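Myo-inositol 2-dehydrogenase (Lactobacillus plantarum WCFS1, PDB 3CEA) probably catalyses the NAD-dependent oxidation of myo-inositol at its 2-position hydroxyl, giving a keto-inositol and NADH. Local coordinates at residues A[19-22]-A[23-27]; A[41-44]-A[45-48]; A[169-172]-A[173-177]; A[246-249]-A[250-253]. All blocks are in the same frame, centred on the assembly; numbering follows the deposited sequence.

Contact 1: A[19-22]-A[23-27]; sequences LGER and HARHL. With NAD (nicotinamide-adenine-dinucleotide), chain E.
Leu19 holds CG opposite its own backbone N (chi1 -176°), and His23, one helical turn on, turns its CG opposite the carbonyl carbon. Together these torsions bring the leucine against the imidazole. Leu19 CD1 lies over one face of the His23 ring, 4.2 Å from its centroid and shifted toward the rim, a CH-pi contact. The other methyl faces the cofactor: Leu19 CD2 comes within 3.5 Å of NAD C3N, in the nicotinamide. The polar end of the His23 ring is held elsewhere, by a hydrogen bond from NE2 to Glu101. Leu19 N donates to NAD O1N at 3.0 Å, almost straight at 178°. This is the strand-turn-helix start of a Rossmann fold. Strand 9-14, helix 20-29 and strand 34-40 form a beta-alpha-beta unit, and Gly20 fits the last glycine of a GxGxxG pattern. Further along the helix, Glu21 and Arg25 run side by side and join in a salt bridge, NH1 of Arg25 to OE2 of Glu21 at 3.1 Å. The oxygen lies in the guanidinium plane, but NH1 meets it from above the carboxylate, and the two planes are 83° apart. Arg22 and His26 also run side by side, with Arg22 CG 3.6 Å from His26 CE1. Arg22 O sits over a face of the His26 ring and accepts from His26 N at 3.0 Å. Both side chains reach Asp295, Arg22 by a salt bridge and His26 through NE2. Replacing His26 with a leucine would probably leave Asp295 without one of its donors, with the arginine as its remaining partner here.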
# COMPACT_ATOMS: atom_id res chain seq x y z
N LEU A 19 -31.26 1.96 1.07
CA LEU A 19 -31.00 0.95 0.06
C LEU A 19 -32.07 0.95 -1.03
O LEU A 19 -31.76 0.72 -2.21
CB LEU A 19 -30.86 -0.44 0.69
CG LEU A 19 -30.49 -1.61 -0.22
CD1 LEU A 19 -29.24 -1.33 -1.06
CD2 LEU A 19 -30.31 -2.86 0.60
N GLY A 20 -33.31 1.21 -0.63
CA GLY A 20 -34.45 1.23 -1.55
C GLY A 20 -34.25 2.12 -2.76
O GLY A 20 -34.52 1.71 -3.89
N GLU A 21 -33.75 3.33 -2.52
CA GLU A 21 -33.53 4.31 -3.60
C GLU A 21 -32.48 3.85 -4.61
O GLU A 21 -32.59 4.16 -5.80
CB GLU A 21 -33.20 5.69 -3.04
CG GLU A 21 -31.82 5.84 -2.40
CD GLU A 21 -31.49 7.28 -2.04
OE1 GLU A 21 -32.38 7.99 -1.53
OE2 GLU A 21 -30.33 7.69 -2.26
N ARG A 22 -31.48 3.12 -4.14
CA ARG A 22 -30.43 2.58 -5.00
C ARG A 22 -30.95 1.42 -5.86
O ARG A 22 -30.71 1.37 -7.07
CB ARG A 22 -29.22 2.14 -4.17
CG ARG A 22 -27.97 1.86 -4.98
CD ARG A 22 -26.78 1.50 -4.09
NE ARG A 22 -26.32 2.64 -3.29
CZ ARG A 22 -25.51 3.59 -3.73
NH1 ARG A 22 -25.04 3.57 -4.97
NH2 ARG A 22 -25.15 4.58 -2.92
N HIS A 23 -31.67 0.50 -5.21
CA HIS A 23 -32.35 -0.60 -5.91
C HIS A 23 -33.30 -0.09 -6.99
O HIS A 23 -33.34 -0.64 -8.09
CB HIS A 23 -33.13 -1.47 -4.92
CG HIS A 23 -32.31 -2.54 -4.27
ND1 HIS A 23 -31.34 -3.25 -4.95
CD2 HIS A 23 -32.35 -3.05 -3.02
CE1 HIS A 23 -30.80 -4.13 -4.13
NE2 HIS A 23 -31.39 -4.04 -2.96
N ALA A 24 -34.07 0.95 -6.67
CA ALA A 24 -35.03 1.54 -7.60
C ALA A 24 -34.33 2.18 -8.81
O ALA A 24 -34.80 2.05 -9.93
CB ALA A 24 -35.90 2.57 -6.89
N ARG A 25 -33.21 2.85 -8.55
CA ARG A 25 -32.39 3.45 -9.61
C ARG A 25 -31.87 2.39 -10.58
O ARG A 25 -31.97 2.56 -11.80
CB ARG A 25 -31.23 4.25 -9.03
CG ARG A 25 -31.61 5.63 -8.49
CD ARG A 25 -30.38 6.40 -8.06
NE ARG A 25 -30.69 7.75 -7.60
CZ ARG A 25 -30.68 8.13 -6.32
NH1 ARG A 25 -30.38 7.27 -5.36
NH2 ARG A 25 -30.98 9.38 -6.01
N HIS A 26 -31.31 1.31 -10.04
CA HIS A 26 -30.78 0.21 -10.85
C HIS A 26 -31.89 -0.46 -11.66
O HIS A 26 -31.69 -0.85 -12.81
CB HIS A 26 -30.09 -0.85 -9.98
CG HIS A 26 -28.85 -0.36 -9.29
ND1 HIS A 26 -28.40 -0.91 -8.11
CD2 HIS A 26 -27.98 0.63 -9.61
CE1 HIS A 26 -27.29 -0.29 -7.74
NE2 HIS A 26 -27.02 0.65 -8.63
N LEU A 27 -33.06 -0.58 -11.04
CA LEU A 27 -34.21 -1.26 -11.61
C LEU A 27 -34.76 -0.53 -12.84
O LEU A 27 -35.32 -1.15 -13.74
CB LEU A 27 -35.29 -1.39 -10.53
CG LEU A 27 -35.96 -2.73 -10.20
CD1 LEU A 27 -35.14 -3.94 -10.65
CD2 LEU A 27 -36.24 -2.79 -8.71
PA NAD E . -34.68 2.90 5.60
O1A NAD E . -33.65 3.85 5.10
O2A NAD E . -35.20 3.30 6.93
O5B NAD E . -35.86 2.79 4.51
C5B NAD E . -37.07 2.13 4.82
C4B NAD E . -38.13 2.47 3.76
O4B NAD E . -39.24 1.60 3.88
C3B NAD E . -38.65 3.88 3.92
O3B NAD E . -38.66 4.48 2.64
C2B NAD E . -40.07 3.72 4.43
O2B NAD E . -40.95 4.69 3.91
C1B NAD E . -40.45 2.33 3.96
N9A NAD E . -41.38 1.67 4.90
C8A NAD E . -41.23 1.51 6.25
N7A NAD E . -42.30 0.85 6.74
C5A NAD E . -43.15 0.60 5.72
C6A NAD E . -44.38 -0.04 5.67
N6A NAD E . -44.81 -0.73 6.72
N1A NAD E . -45.03 -0.16 4.45
C2A NAD E . -44.46 0.35 3.30
N3A NAD E . -43.23 0.98 3.36
C4A NAD E . -42.59 1.10 4.55
O3 NAD E . -34.08 1.41 5.67
PN NAD E . -32.95 0.90 4.65
O1N NAD E . -33.26 1.39 3.28
O2N NAD E . -31.64 1.18 5.27
O5D NAD E . -33.10 -0.70 4.66
C5D NAD E . -34.34 -1.36 4.51
C4D NAD E . -34.07 -2.87 4.57
O4D NAD E . -32.91 -3.19 3.81
C3D NAD E . -33.83 -3.34 5.99
O3D NAD E . -34.64 -4.47 6.24
C2D NAD E . -32.36 -3.72 6.03
O2D NAD E . -32.12 -4.87 6.80
C1D NAD E . -31.99 -3.95 4.57
N1N NAD E . -30.60 -3.54 4.28
C2N NAD E . -29.77 -4.43 3.65
C3N NAD E . -28.45 -4.09 3.36
C7N NAD E . -27.59 -4.98 2.51
O7N NAD E . -26.19 -4.84 2.61
N7N NAD E . -28.15 -5.88 1.70
C4N NAD E . -27.97 -2.83 3.73
C5N NAD E . -28.82 -1.93 4.38
C6N NAD E . -30.14 -2.30 4.65

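Contact 2: A[41-44]-A[45-48]. With NAD (nicotinamide-adenine-dinucleotide), chain E.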
# COMPACT_ATOMS: atom_id res chain seq x y z
N ALA A 41 -44.01 3.38 -0.18
CA ALA A 41 -43.26 3.93 0.95
C ALA A 41 -44.19 4.71 1.87
O ALA A 41 -45.30 5.09 1.46
CB ALA A 41 -42.12 4.82 0.46
N LEU A 42 -43.76 4.95 3.10
CA LEU A 42 -44.52 5.77 4.05
C LEU A 42 -44.11 7.24 3.96
O LEU A 42 -44.77 8.11 4.53
CB LEU A 42 -44.36 5.25 5.48
CG LEU A 42 -44.86 3.83 5.82
CD1 LEU A 42 -44.55 3.50 7.28
CD2 LEU A 42 -46.35 3.66 5.54
N ASP A 43 -43.02 7.50 3.24
CA ASP A 43 -42.52 8.85 3.01
C ASP A 43 -43.09 9.41 1.71
O ASP A 43 -42.91 8.81 0.64
CB ASP A 43 -40.99 8.86 2.97
CG ASP A 43 -40.39 10.26 3.03
OD1 ASP A 43 -40.83 11.15 2.27
OD2 ASP A 43 -39.46 10.46 3.84
N SER A 44 -43.75 10.56 1.80
CA SER A 44 -44.41 11.20 0.66
C SER A 44 -43.41 11.71 -0.38
O SER A 44 -43.62 11.54 -1.59
CB SER A 44 -45.29 12.36 1.13
OG SER A 44 -46.27 11.92 2.06
N ASN A 45 -42.33 12.32 0.10
CA ASN A 45 -41.30 12.90 -0.77
C ASN A 45 -40.53 11.86 -1.57
O ASN A 45 -40.09 12.13 -2.69
CB ASN A 45 -40.33 13.76 0.05
CG ASN A 45 -41.00 14.98 0.65
OD1 ASN A 45 -41.91 15.58 0.05
ND2 ASN A 45 -40.56 15.37 1.84
N GLN A 46 -40.36 10.67 -0.99
CA GLN A 46 -39.70 9.56 -1.66
C GLN A 46 -40.56 9.02 -2.81
O GLN A 46 -40.03 8.64 -3.86
CB GLN A 46 -39.38 8.44 -0.68
CG GLN A 46 -38.27 8.77 0.31
CD GLN A 46 -38.05 7.68 1.35
OE1 GLN A 46 -38.65 6.61 1.27
NE2 GLN A 46 -37.20 7.96 2.32
N LEU A 47 -41.87 9.01 -2.61
CA LEU A 47 -42.81 8.55 -3.63
C LEU A 47 -42.92 9.55 -4.78
O LEU A 47 -43.03 9.15 -5.94
CB LEU A 47 -44.19 8.28 -3.02
CG LEU A 47 -44.31 7.13 -2.01
CD1 LEU A 47 -45.65 7.19 -1.28
CD2 LEU A 47 -44.12 5.77 -2.69
N GLU A 48 -42.89 10.84 -4.45
CA GLU A 48 -42.86 11.91 -5.45
C GLU A 48 -41.60 11.83 -6.30
O GLU A 48 -41.64 12.05 -7.51
CB GLU A 48 -42.96 13.29 -4.79
CG GLU A 48 -44.35 13.65 -4.29
CD GLU A 48 -44.39 15.00 -3.60
OE1 GLU A 48 -43.41 15.36 -2.91
OE2 GLU A 48 -45.41 15.71 -3.75
PA NAD E . -34.68 2.90 5.60
O1A NAD E . -33.65 3.85 5.10
O2A NAD E . -35.20 3.30 6.93
O5B NAD E . -35.86 2.79 4.51
C5B NAD E . -37.07 2.13 4.82
C4B NAD E . -38.13 2.47 3.76
O4B NAD E . -39.24 1.60 3.88
C3B NAD E . -38.65 3.88 3.92
O3B NAD E . -38.66 4.48 2.64
C2B NAD E . -40.07 3.72 4.43
O2B NAD E . -40.95 4.69 3.91
C1B NAD E . -40.45 2.33 3.96
N9A NAD E . -41.38 1.67 4.90
C8A NAD E . -41.23 1.51 6.25
N7A NAD E . -42.30 0.85 6.74
C5A NAD E . -43.15 0.60 5.72
C6A NAD E . -44.38 -0.04 5.67
N6A NAD E . -44.81 -0.73 6.72
N1A NAD E . -45.03 -0.16 4.45
C2A NAD E . -44.46 0.35 3.30
N3A NAD E . -43.23 0.98 3.36
C4A NAD E . -42.59 1.10 4.55
O3 NAD E . -34.08 1.41 5.67
PN NAD E . -32.95 0.90 4.65
O1N NAD E . -33.26 1.39 3.28
O2N NAD E . -31.64 1.18 5.27
O5D NAD E . -33.10 -0.70 4.66
C5D NAD E . -34.34 -1.36 4.51
C4D NAD E . -34.07 -2.87 4.57
O4D NAD E . -32.91 -3.19 3.81
C3D NAD E . -33.83 -3.34 5.99
O3D NAD E . -34.64 -4.47 6.24
C2D NAD E . -32.36 -3.72 6.03
O2D NAD E . -32.12 -4.87 6.80
C1D NAD E . -31.99 -3.95 4.57
N1N NAD E . -30.60 -3.54 4.28
C2N NAD E . -29.77 -4.43 3.65
C3N NAD E . -28.45 -4.09 3.36
C7N NAD E . -27.59 -4.98 2.51
O7N NAD E . -26.19 -4.84 2.61
N7N NAD E . -28.15 -5.88 1.70
C4N NAD E . -27.97 -2.83 3.73
C5N NAD E . -28.82 -1.93 4.38
C6N NAD E . -30.14 -2.30 4.65
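Ala41 starts the segment and meets Leu47, with Ala41 CB 3.9 Å from Leu47 CD2. The same methyl of Ala41 touches the adenosine ribose at NAD O2B. Leu42 follows and points away from the helix. Its N donates to NAD O2B at 2.9 Å, while its side chain lies against the adenine, CD1 being 3.5 Å from NAD N7A. Asp43 is the N-cap. Its CG lies opposite the backbone N (chi1 -168°), which carries the carboxylate to the first turn of the helix. There Asp43 OD1 accepts two weak bonds, from Asn45 N at 2.9 Å and from Gln46 N at 3.3 Å. Asp43 also flanks Gln46. The two side chains cross at about a right angle, yet their carboxylate and amide planes are stacked, only 12° apart, and Asp43 CB is 3.6 Å from Gln46 CD. The extended Gln46 chain brings OE1 to NAD O3B, which donates to it at a short 2.5 Å. Asp43 thus flanks the glutamine that binds the ribose, and itself belongs to the NAD pocket. Leu42 N and Gln46 OE1 hold the two ribose hydroxyls. Ser44 closes the segment. Its O accepts from Glu48 N at 3.0 Å, the first bond of full strength here in the helix backbone. The whole turn links strand 34-40 to helix 44-52 in the Rossmann fold. Ala41 pairs through its backbone with Tyr60 of strand 58-60, Leu47 touches Thr61 just beyond that strand, and Gln46 rests on Leu16 in the loop between strand 9-14 and helix 20-29.

Contact 3: A[169-172]-A[173-177]. With NAD (nicotinamide-adenine-dinucleotide), chain E.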
# COMPACT_ATOMS: atom_id res chain seq x y z
N SER A 169 -28.31 8.87 10.04
CA SER A 169 -29.16 8.03 9.19
C SER A 169 -29.40 6.63 9.75
O SER A 169 -30.39 5.99 9.41
CB SER A 169 -28.60 7.95 7.77
OG SER A 169 -27.20 7.70 7.78
N PHE A 170 -28.49 6.15 10.60
CA PHE A 170 -28.69 4.87 11.27
C PHE A 170 -29.66 5.00 12.45
O PHE A 170 -30.53 4.15 12.63
CB PHE A 170 -27.38 4.23 11.75
CG PHE A 170 -27.59 3.16 12.79
CD1 PHE A 170 -28.01 1.89 12.42
CD2 PHE A 170 -27.42 3.45 14.14
CE1 PHE A 170 -28.23 0.91 13.38
CE2 PHE A 170 -27.64 2.47 15.11
CZ PHE A 170 -28.05 1.20 14.72
N THR A 171 -29.48 6.05 13.25
CA THR A 171 -30.35 6.30 14.41
C THR A 171 -31.81 6.41 13.96
O THR A 171 -32.70 5.81 14.57
CB THR A 171 -29.90 7.55 15.20
OG1 THR A 171 -28.52 7.41 15.58
CG2 THR A 171 -30.73 7.74 16.46
N LYS A 172 -32.04 7.16 12.88
CA LYS A 172 -33.35 7.24 12.22
C LYS A 172 -33.87 5.85 11.86
O LYS A 172 -35.02 5.51 12.15
CB LYS A 172 -33.22 8.10 10.95
CG LYS A 172 -34.47 8.20 10.08
CD LYS A 172 -35.23 9.49 10.34
CE LYS A 172 -36.03 9.92 9.12
NZ LYS A 172 -37.28 9.13 8.95
N PHE A 173 -33.01 5.06 11.23
CA PHE A 173 -33.31 3.70 10.79
C PHE A 173 -33.62 2.76 11.96
O PHE A 173 -34.50 1.90 11.85
CB PHE A 173 -32.13 3.18 9.95
CG PHE A 173 -32.11 1.68 9.76
CD1 PHE A 173 -32.93 1.07 8.81
CD2 PHE A 173 -31.22 0.89 10.49
CE1 PHE A 173 -32.89 -0.32 8.63
CE2 PHE A 173 -31.18 -0.49 10.31
CZ PHE A 173 -32.01 -1.10 9.38
N ALA A 174 -32.92 2.96 13.08
CA ALA A 174 -33.02 2.06 14.24
C ALA A 174 -34.02 2.52 15.31
O ALA A 174 -34.41 1.73 16.16
CB ALA A 174 -31.64 1.85 14.85
N THR A 175 -34.41 3.79 15.28
CA THR A 175 -35.41 4.30 16.21
C THR A 175 -36.82 4.04 15.68
O THR A 175 -37.74 3.73 16.44
CB THR A 175 -35.21 5.80 16.53
OG1 THR A 175 -33.86 6.02 16.96
CG2 THR A 175 -36.16 6.27 17.63
N GLU A 176 -36.98 4.14 14.36
CA GLU A 176 -38.27 3.91 13.71
C GLU A 176 -38.67 2.43 13.67
O GLU A 176 -39.86 2.10 13.61
CB GLU A 176 -38.28 4.51 12.30
CG GLU A 176 -38.39 6.03 12.27
CD GLU A 176 -38.33 6.61 10.86
OE1 GLU A 176 -37.66 6.01 9.99
OE2 GLU A 176 -38.95 7.67 10.63
N ALA A 177 -37.67 1.55 13.70
CA ALA A 177 -37.90 0.10 13.68
C ALA A 177 -36.78 -0.67 14.38
O ALA A 177 -35.65 -0.19 14.46
CB ALA A 177 -38.07 -0.39 12.24
PA NAD E . -34.68 2.90 5.60
O1A NAD E . -33.65 3.85 5.10
O2A NAD E . -35.20 3.30 6.93
O5B NAD E . -35.86 2.79 4.51
C5B NAD E . -37.07 2.13 4.82
C4B NAD E . -38.13 2.47 3.76
O4B NAD E . -39.24 1.60 3.88
C3B NAD E . -38.65 3.88 3.92
O3B NAD E . -38.66 4.48 2.64
C2B NAD E . -40.07 3.72 4.43
O2B NAD E . -40.95 4.69 3.91
C1B NAD E . -40.45 2.33 3.96
N9A NAD E . -41.38 1.67 4.90
C8A NAD E . -41.23 1.51 6.25
N7A NAD E . -42.30 0.85 6.74
C5A NAD E . -43.15 0.60 5.72
C6A NAD E . -44.38 -0.04 5.67
N6A NAD E . -44.81 -0.73 6.72
N1A NAD E . -45.03 -0.16 4.45
C2A NAD E . -44.46 0.35 3.30
N3A NAD E . -43.23 0.98 3.36
C4A NAD E . -42.59 1.10 4.55
O3 NAD E . -34.08 1.41 5.67
PN NAD E . -32.95 0.90 4.65
O1N NAD E . -33.26 1.39 3.28
O2N NAD E . -31.64 1.18 5.27
O5D NAD E . -33.10 -0.70 4.66
C5D NAD E . -34.34 -1.36 4.51
C4D NAD E . -34.07 -2.87 4.57
O4D NAD E . -32.91 -3.19 3.81
C3D NAD E . -33.83 -3.34 5.99
O3D NAD E . -34.64 -4.47 6.24
C2D NAD E . -32.36 -3.72 6.03
O2D NAD E . -32.12 -4.87 6.80
C1D NAD E . -31.99 -3.95 4.57
N1N NAD E . -30.60 -3.54 4.28
C2N NAD E . -29.77 -4.43 3.65
C3N NAD E . -28.45 -4.09 3.36
C7N NAD E . -27.59 -4.98 2.51
O7N NAD E . -26.19 -4.84 2.61
N7N NAD E . -28.15 -5.88 1.70
C4N NAD E . -27.97 -2.83 3.73
C5N NAD E . -28.82 -1.93 4.38
C6N NAD E . -30.14 -2.30 4.65
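Phe173 joins Phe170, one turn earlier, to the cofactor. Phe173 CD1 comes within 3.4 Å of NAD O3, the oxygen bridging the two phosphates, and NAD O2A lies at the edge of the ring, in its plane. The far side of the ring meets Phe170: Phe173 CD2 is 3.9 Å from Phe170 CD1, which sits near the plane of the Phe173 ring. In Phe173 CG stands opposite the backbone N (chi1 163°), and this sends the ring out from the helix toward the pyrophosphate. The aromatic pair belongs to helix 167-176 of the GFO/IDH/MocA C-terminal domain, which here contributes to the pocket of a cofactor gripped mainly by the Rossmann fold. Arg18, within the glycine-rich loop, makes a cation-pi contact with Phe173. An alanine in place of Phe173 would probably open a gap beside the pyrophosphate and leave Arg18 without its aromatic partner. The next shell fixes Phe170. Ala174 CB lies over one face of its ring, 4.0 Å from the centroid, a CH-pi contact, and Arg244 adds a cation-pi contact. Farther out, Thr171 O accepts two bonds from Thr175, from N at 2.7 Å and from OG1 at 2.7 Å. The hydroxyl comes in from above the carbonyl plane, and its bond ties the threonine side chain back to the helix. Thr171 OG1 is hydrogen-bonded to Met167 O. At the exposed side Lys172 bends at chi2 and chi4 so that NZ meets Glu176 OE2 at 2.8 Å. In this salt bridge NZ comes to the carboxylate from above, 37° out of its plane.

Contact 4: A[246-249]-A[250-253]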
# COMPACT_ATOMS: atom_id res chain seq x y z
N ALA A 246 -16.52 4.56 12.60
CA ALA A 246 -15.22 4.75 11.94
C ALA A 246 -15.08 6.18 11.42
O ALA A 246 -16.05 6.76 10.92
CB ALA A 246 -15.02 3.74 10.82
N ALA A 247 -13.87 6.73 11.54
CA ALA A 247 -13.58 8.08 11.07
C ALA A 247 -13.23 8.14 9.58
O ALA A 247 -13.59 9.11 8.90
CB ALA A 247 -12.47 8.70 11.91
N HIS A 248 -12.56 7.11 9.08
CA HIS A 248 -12.05 7.12 7.70
C HIS A 248 -13.11 6.87 6.62
O HIS A 248 -13.03 7.45 5.53
CB HIS A 248 -10.87 6.15 7.54
CG HIS A 248 -11.23 4.70 7.73
ND1 HIS A 248 -11.59 4.17 8.95
CD2 HIS A 248 -11.24 3.67 6.85
CE1 HIS A 248 -11.83 2.88 8.81
NE2 HIS A 248 -11.62 2.55 7.55
N GLY A 249 -14.08 6.02 6.92
CA GLY A 249 -15.14 5.68 5.98
C GLY A 249 -15.84 4.40 6.35
O GLY A 249 -15.91 4.03 7.53
N ASN A 250 -16.37 3.71 5.35
CA ASN A 250 -16.99 2.40 5.53
C ASN A 250 -15.94 1.32 5.41
O ASN A 250 -15.34 1.15 4.34
CB ASN A 250 -18.12 2.20 4.51
CG ASN A 250 -18.74 0.81 4.57
OD1 ASN A 250 -18.86 0.14 3.54
ND2 ASN A 250 -19.13 0.38 5.76
N GLN A 251 -15.70 0.59 6.50
CA GLN A 251 -14.74 -0.52 6.49
C GLN A 251 -15.47 -1.84 6.35
O GLN A 251 -16.28 -2.21 7.20
CB GLN A 251 -13.91 -0.51 7.78
CG GLN A 251 -12.81 -1.59 7.84
CD GLN A 251 -11.59 -1.25 6.99
OE1 GLN A 251 -11.39 -0.10 6.58
NE2 GLN A 251 -10.76 -2.26 6.72
N VAL A 252 -15.18 -2.55 5.25
CA VAL A 252 -15.73 -3.88 5.01
C VAL A 252 -14.58 -4.79 4.59
O VAL A 252 -14.05 -4.70 3.47
CB VAL A 252 -16.88 -3.88 3.98
CG1 VAL A 252 -17.36 -5.30 3.72
CG2 VAL A 252 -18.06 -3.04 4.47
N GLU A 253 -14.22 -5.69 5.50
CA GLU A 253 -12.96 -6.40 5.42
C GLU A 253 -13.18 -7.86 5.76
O GLU A 253 -13.88 -8.19 6.72
CB GLU A 253 -11.98 -5.76 6.41
CG GLU A 253 -10.52 -6.17 6.29
CD GLU A 253 -9.66 -5.61 7.43
OE1 GLU A 253 -10.13 -4.68 8.14
OE2 GLU A 253 -8.52 -6.08 7.60
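Gln251 folds back on His248 three residues earlier. Its CB already touches the imidazole, 3.8 Å from His248 NE2. CG is opposite the backbone N, and the chain then bends at chi2 (76°), which turns the amide toward the histidine. Gln251 CD lies in the plane of the His248 ring, off its edge. The oxygen carries the contact: Gln251 OE1 accepts from His248 NE2 at 2.8 Å, with an N-H to acceptor angle of 163°. The acceptor is close to the ring plane, whereas the donor is tilted from the carbonyl plane, and ring and amide are turned 51° to each other. At the other branch Gln251 NE2 donates to Glu253 OE1 at 2.9 Å, reaching it from above the carboxylate plane, and also to Glu267 O. Bonds at both ends hold the amide against rotation and make it a bridge between a ring and a carboxylate. Glu253 is salt-bridged in turn to Arg157 and to Arg264 of a second subunit. The His248 ring meets Trp262 of that second subunit and Phe277 of a third subunit edge-to-face. This buried pair thus stands where three chains of the tetramer meet. Between the two residues Gly249 takes an extended backbone shape used chiefly by glycine, and Asn250 turns its amide to Ile161 O. The loop joins strand 245-246 to strand 251-258, both paired with strand 153-163: Ala246 bonds with Asp162, and Gln251 with Ile161. It is a short connection in the large mixed sheet of the GFO/IDH/MocA C-terminal domain.

The four contacts follow one another along the chain, and none nests in or crosses another. Contact 1 opens helix 20-29 after the first strand of the parallel sheet. Contact 2 closes the turn from strand 34-40 into helix 44-52. Both belong to the Rossmann fold, and their centres are about 14 Å apart. Contact 3 lies on helix 167-176 of the C-terminal domain and meets the same NAD, so the cofactor links three contacts that do not touch one another. Contact 4 closes the loop before strand 251-258 in the mixed sheet. It lies about 30 Å from contact 2, centre to centre, and faces neighbouring subunits.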